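Local coordinates for protein putative transcriptional regulator (Methanosarcina mazei, PDB 3R0A) that probably regulates transcription by binding DNA through a winged-helix domain and pairs with a second copy of itself, at the interface of chains A and B. Coordinates in Å, arbitrary orientation; residue numbers count along the deposited sequence, not the author numbering. Chains: chain A/B, Putative transcriptional regulator.

The interface of chains A and B. Residues chain A 5-7, 17, 104, 107; chain B 7-8, 107-108, 110-111.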
ATOM      1  N   ILE A   5       2.851  -7.001   8.862  1.00 56.43           N
ATOM      2  CA  ILE A   5       3.365  -5.764   8.304  1.00 54.86           C
ATOM      3  C   ILE A   5       2.393  -4.600   8.507  1.00 53.80           C
ATOM      4  O   ILE A   5       1.175  -4.773   8.668  1.00 52.66           O
ATOM      5  CB  ILE A   5       3.758  -5.877   6.808  1.00 54.75           C
ATOM      6  CG1 ILE A   5       2.672  -6.587   5.992  1.00 55.38           C
ATOM      7  CG2 ILE A   5       5.063  -6.597   6.667  1.00 55.49           C
ATOM      8  CD1 ILE A   5       1.644  -5.647   5.380  1.00 56.95           C
ATOM      9  N   ASP A   6       2.962  -3.404   8.506  1.00 53.09           N
ATOM     10  CA  ASP A   6       2.169  -2.199   8.465  1.00 52.40           C
ATOM     11  C   ASP A   6       2.278  -1.549   7.080  1.00 50.79           C
ATOM     12  O   ASP A   6       3.356  -1.462   6.501  1.00 49.92           O
ATOM     13  CB  ASP A   6       2.570  -1.236   9.584  1.00 53.22           C
ATOM     14  CG  ASP A   6       4.004  -0.837   9.501  1.00 54.59           C
ATOM     15  OD1 ASP A   6       4.847  -1.596  10.007  1.00 55.78           O
ATOM     16  OD2 ASP A   6       4.279   0.237   8.921  1.00 59.85           O
ATOM     17  N   PHE A   7       1.123  -1.145   6.557  1.00 48.85           N
ATOM     18  CA  PHE A   7       1.049  -0.344   5.356  1.00 46.92           C
ATOM     19  C   PHE A   7       0.111   0.803   5.662  1.00 45.39           C
ATOM     20  O   PHE A   7      -0.955   0.597   6.276  1.00 45.40           O
ATOM     21  CB  PHE A   7       0.494  -1.167   4.195  1.00 47.93           C
ATOM     22  CG  PHE A   7       0.666  -0.507   2.882  1.00 49.67           C
ATOM     23  CD1 PHE A   7       1.755  -0.824   2.080  1.00 51.42           C
ATOM     24  CD2 PHE A   7      -0.211   0.492   2.476  1.00 53.01           C
ATOM     25  CE1 PHE A   7       1.952  -0.193   0.866  1.00 52.67           C
ATOM     26  CE2 PHE A   7      -0.022   1.151   1.261  1.00 54.31           C
ATOM     27  CZ  PHE A   7       1.065   0.793   0.441  1.00 53.44           C
ATOM     28  N   VAL A  17      -2.272 -10.321   2.948  1.00 35.24           N
ATOM     29  CA  VAL A  17      -1.923  -9.409   1.878  1.00 34.79           C
ATOM     30  C   VAL A  17      -1.711 -10.174   0.585  1.00 34.73           C
ATOM     31  O   VAL A  17      -2.078  -9.694  -0.491  1.00 34.78           O
ATOM     32  CB  VAL A  17      -0.690  -8.560   2.250  1.00 34.86           C
ATOM     33  CG1 VAL A  17      -0.181  -7.788   1.070  1.00 34.44           C
ATOM     34  CG2 VAL A  17      -1.033  -7.597   3.382  1.00 34.40           C
ATOM     35  N   VAL A 104       0.757  -4.973  -6.143  1.00 35.85           N
ATOM     36  CA  VAL A 104       0.892  -4.066  -5.012  1.00 35.43           C
ATOM     37  C   VAL A 104       1.170  -2.669  -5.537  1.00 36.30           C
ATOM     38  O   VAL A 104       0.723  -1.688  -4.972  1.00 36.94           O
ATOM     39  CB  VAL A 104       1.977  -4.508  -4.048  1.00 35.82           C
ATOM     40  CG1 VAL A 104       2.534  -3.293  -3.239  1.00 35.36           C
ATOM     41  CG2 VAL A 104       1.468  -5.631  -3.146  1.00 32.65           C
ATOM     42  N   TRP A 107      -1.954  -1.002  -6.585  1.00 42.54           N
ATOM     43  CA  TRP A 107      -2.680  -0.450  -5.419  1.00 42.51           C
ATOM     44  C   TRP A 107      -2.153   0.935  -5.073  1.00 42.44           C
ATOM     45  O   TRP A 107      -2.920   1.832  -4.693  1.00 42.07           O
ATOM     46  CB  TRP A 107      -2.490  -1.297  -4.181  1.00 42.45           C
ATOM     47  CG  TRP A 107      -3.130  -2.628  -4.147  1.00 42.44           C
ATOM     48  CD1 TRP A 107      -4.163  -3.076  -4.915  1.00 39.93           C
ATOM     49  CD2 TRP A 107      -2.796  -3.696  -3.246  1.00 41.33           C
ATOM     50  NE1 TRP A 107      -4.473  -4.372  -4.562  1.00 42.15           N
ATOM     51  CE2 TRP A 107      -3.656  -4.771  -3.534  1.00 42.16           C
ATOM     52  CE3 TRP A 107      -1.841  -3.851  -2.240  1.00 40.27           C
ATOM     53  CZ2 TRP A 107      -3.584  -5.997  -2.850  1.00 40.24           C
ATOM     54  CZ3 TRP A 107      -1.788  -5.063  -1.548  1.00 40.18           C
ATOM     55  CH2 TRP A 107      -2.658  -6.107  -1.853  1.00 38.84           C
TER
ATOM     56  N   PHE B   7      -7.164  -0.168   0.103  1.00 57.34           N
ATOM     57  CA  PHE B   7      -5.843  -0.631  -0.148  1.00 54.13           C
ATOM     58  C   PHE B   7      -5.755  -1.961   0.560  1.00 52.27           C
ATOM     59  O   PHE B   7      -6.168  -2.084   1.735  1.00 51.45           O
ATOM     60  CB  PHE B   7      -4.830   0.343   0.439  1.00 54.71           C
ATOM     61  CG  PHE B   7      -3.470   0.193  -0.145  1.00 55.20           C
ATOM     62  CD1 PHE B   7      -3.043   1.053  -1.153  1.00 56.00           C
ATOM     63  CD2 PHE B   7      -2.630  -0.840   0.273  1.00 56.79           C
ATOM     64  CE1 PHE B   7      -1.776   0.912  -1.731  1.00 56.42           C
ATOM     65  CE2 PHE B   7      -1.350  -1.013  -0.305  1.00 58.24           C
ATOM     66  CZ  PHE B   7      -0.926  -0.132  -1.311  1.00 57.70           C
ATOM     67  N   ALA B   8      -5.212  -2.946  -0.157  1.00 49.25           N
ATOM     68  CA  ALA B   8      -5.057  -4.314   0.338  1.00 47.14           C
ATOM     69  C   ALA B   8      -6.273  -4.791   1.106  1.00 45.01           C
ATOM     70  O   ALA B   8      -6.140  -5.274   2.232  1.00 43.14           O
ATOM     71  CB  ALA B   8      -3.793  -4.449   1.199  1.00 47.02           C
ATOM     72  N   TRP B 107       6.345   2.910   0.612  1.00 34.76           N
ATOM     73  CA  TRP B 107       5.530   1.928   1.351  1.00 34.49           C
ATOM     74  C   TRP B 107       5.385   0.669   0.511  1.00 34.42           C
ATOM     75  O   TRP B 107       5.531  -0.457   1.011  1.00 33.87           O
ATOM     76  CB  TRP B 107       4.135   2.466   1.603  1.00 34.76           C
ATOM     77  CG  TRP B 107       4.018   3.631   2.539  1.00 34.81           C
ATOM     78  CD1 TRP B 107       4.977   4.115   3.399  1.00 35.09           C
ATOM     79  CD2 TRP B 107       2.849   4.427   2.752  1.00 33.55           C
ATOM     80  NE1 TRP B 107       4.483   5.181   4.105  1.00 36.56           N
ATOM     81  CE2 TRP B 107       3.174   5.391   3.735  1.00 36.17           C
ATOM     82  CE3 TRP B 107       1.553   4.409   2.220  1.00 34.47           C
ATOM     83  CZ2 TRP B 107       2.252   6.339   4.187  1.00 34.46           C
ATOM     84  CZ3 TRP B 107       0.635   5.368   2.659  1.00 35.43           C
ATOM     85  CH2 TRP B 107       0.988   6.304   3.655  1.00 34.44           C
ATOM     86  N   ALA B 108       5.099   0.865  -0.770  1.00 34.41           N
ATOM     87  CA  ALA B 108       4.972  -0.257  -1.714  1.00 35.51           C
ATOM     88  C   ALA B 108       6.285  -1.024  -1.878  1.00 35.85           C
ATOM     89  O   ALA B 108       6.263  -2.253  -1.967  1.00 34.04           O
ATOM     90  CB  ALA B 108       4.470   0.217  -3.066  1.00 35.02           C
ATOM     91  N   ARG B 110       8.730  -1.202   0.456  1.00 41.28           N
ATOM     92  CA  ARG B 110       9.005  -1.955   1.706  1.00 43.28           C
ATOM     93  C   ARG B 110       8.200  -3.229   1.778  1.00 43.95           C
ATOM     94  O   ARG B 110       8.762  -4.278   2.047  1.00 43.61           O
ATOM     95  CB  ARG B 110       8.795  -1.161   2.998  1.00 43.01           C
ATOM     96  CG  ARG B 110       9.269  -1.976   4.239  1.00 48.53           C
ATOM     97  CD  ARG B 110       9.003  -1.329   5.616  1.00 55.56           C
ATOM     98  NE  ARG B 110       7.596  -0.976   5.820  1.00 60.00           N
ATOM     99  CZ  ARG B 110       7.113   0.269   5.755  1.00 63.29           C
ATOM    100  NH1 ARG B 110       7.921   1.299   5.510  1.00 63.79           N
ATOM    101  NH2 ARG B 110       5.815   0.487   5.943  1.00 64.93           N
ATOM    102  N   LEU B 111       6.883  -3.123   1.558  1.00 45.52           N
ATOM    103  CA  LEU B 111       5.976  -4.289   1.500  1.00 46.54           C
ATOM    104  C   LEU B 111       6.535  -5.302   0.477  1.00 47.48           C
ATOM    105  O   LEU B 111       6.470  -6.517   0.677  1.00 47.02           O
ATOM    106  CB  LEU B 111       4.560  -3.846   1.082  1.00 46.60           C
ATOM    107  CG  LEU B 111       3.254  -4.490   1.610  1.00 47.28           C
ATOM    108  CD1 LEU B 111       2.061  -4.149   0.704  1.00 46.69           C
ATOM    109  CD2 LEU B 111       3.299  -5.976   1.858  1.00 46.41           C
TER
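In both copies the phenylalanine CG lies anti to the backbone N, chi1 -167° in A:Phe7 and -161° in B:Phe7, which swings each ring off strand 4-7 and toward the other chain. The protein is a putative transcriptional regulator whose sequence matches the DnaD N-terminal family, and this patch is part of a two-fold symmetric interface. Interchain disulfides between Cys9 and Cys20 support a genuine dimer. The rings of A:Phe7 and B:Phe7 stack face against face, offset toward their rims, with centroids 3.9 Å apart and planes 17° from parallel. Their tips are modelled too close, so the exact spacing there is doubtful. The opposite face of B:Phe7 takes the CB of A:Trp107, 3.7 Å from the ring centroid. B:Phe7 is thus sandwiched between an aromatic ring and a methylene of chain A. The A:Trp107 indole meets this phenyl edge-to-face. Its own face receives the next residue, B:Ala8, whose CA sits 3.8 Å from the centroid of the six-membered ring. An alanine in place of B:Phe7 would probably leave A:Phe7 without its stacking partner and open a gap beside A:Trp107 CB. On the other side of the patch, the edge of A:Phe7 points at helix 93-119 of chain B. A:Phe7 CD1 touches B:Leu111 CD1 at 3.6 Å, and CE1 lies against B:Trp107 CB. The second branch of B:Leu111, CD2, reaches A:Ile5 CD1 at 3.9 Å and also packs on A:Val17 CG1. A polar grip flanks this apolar packing. B:Arg110 bends at chi3 to bring NH2 to the backbone O of A:Asp6, a 3.2 Å hydrogen bond. The oxygen lies in the guanidinium plane, but the donor sits above the carbonyl plane. The same NH2 makes a salt bridge to A:Asp6 OD2 at 3.4 Å, so one nitrogen serves both backbone and carboxylate.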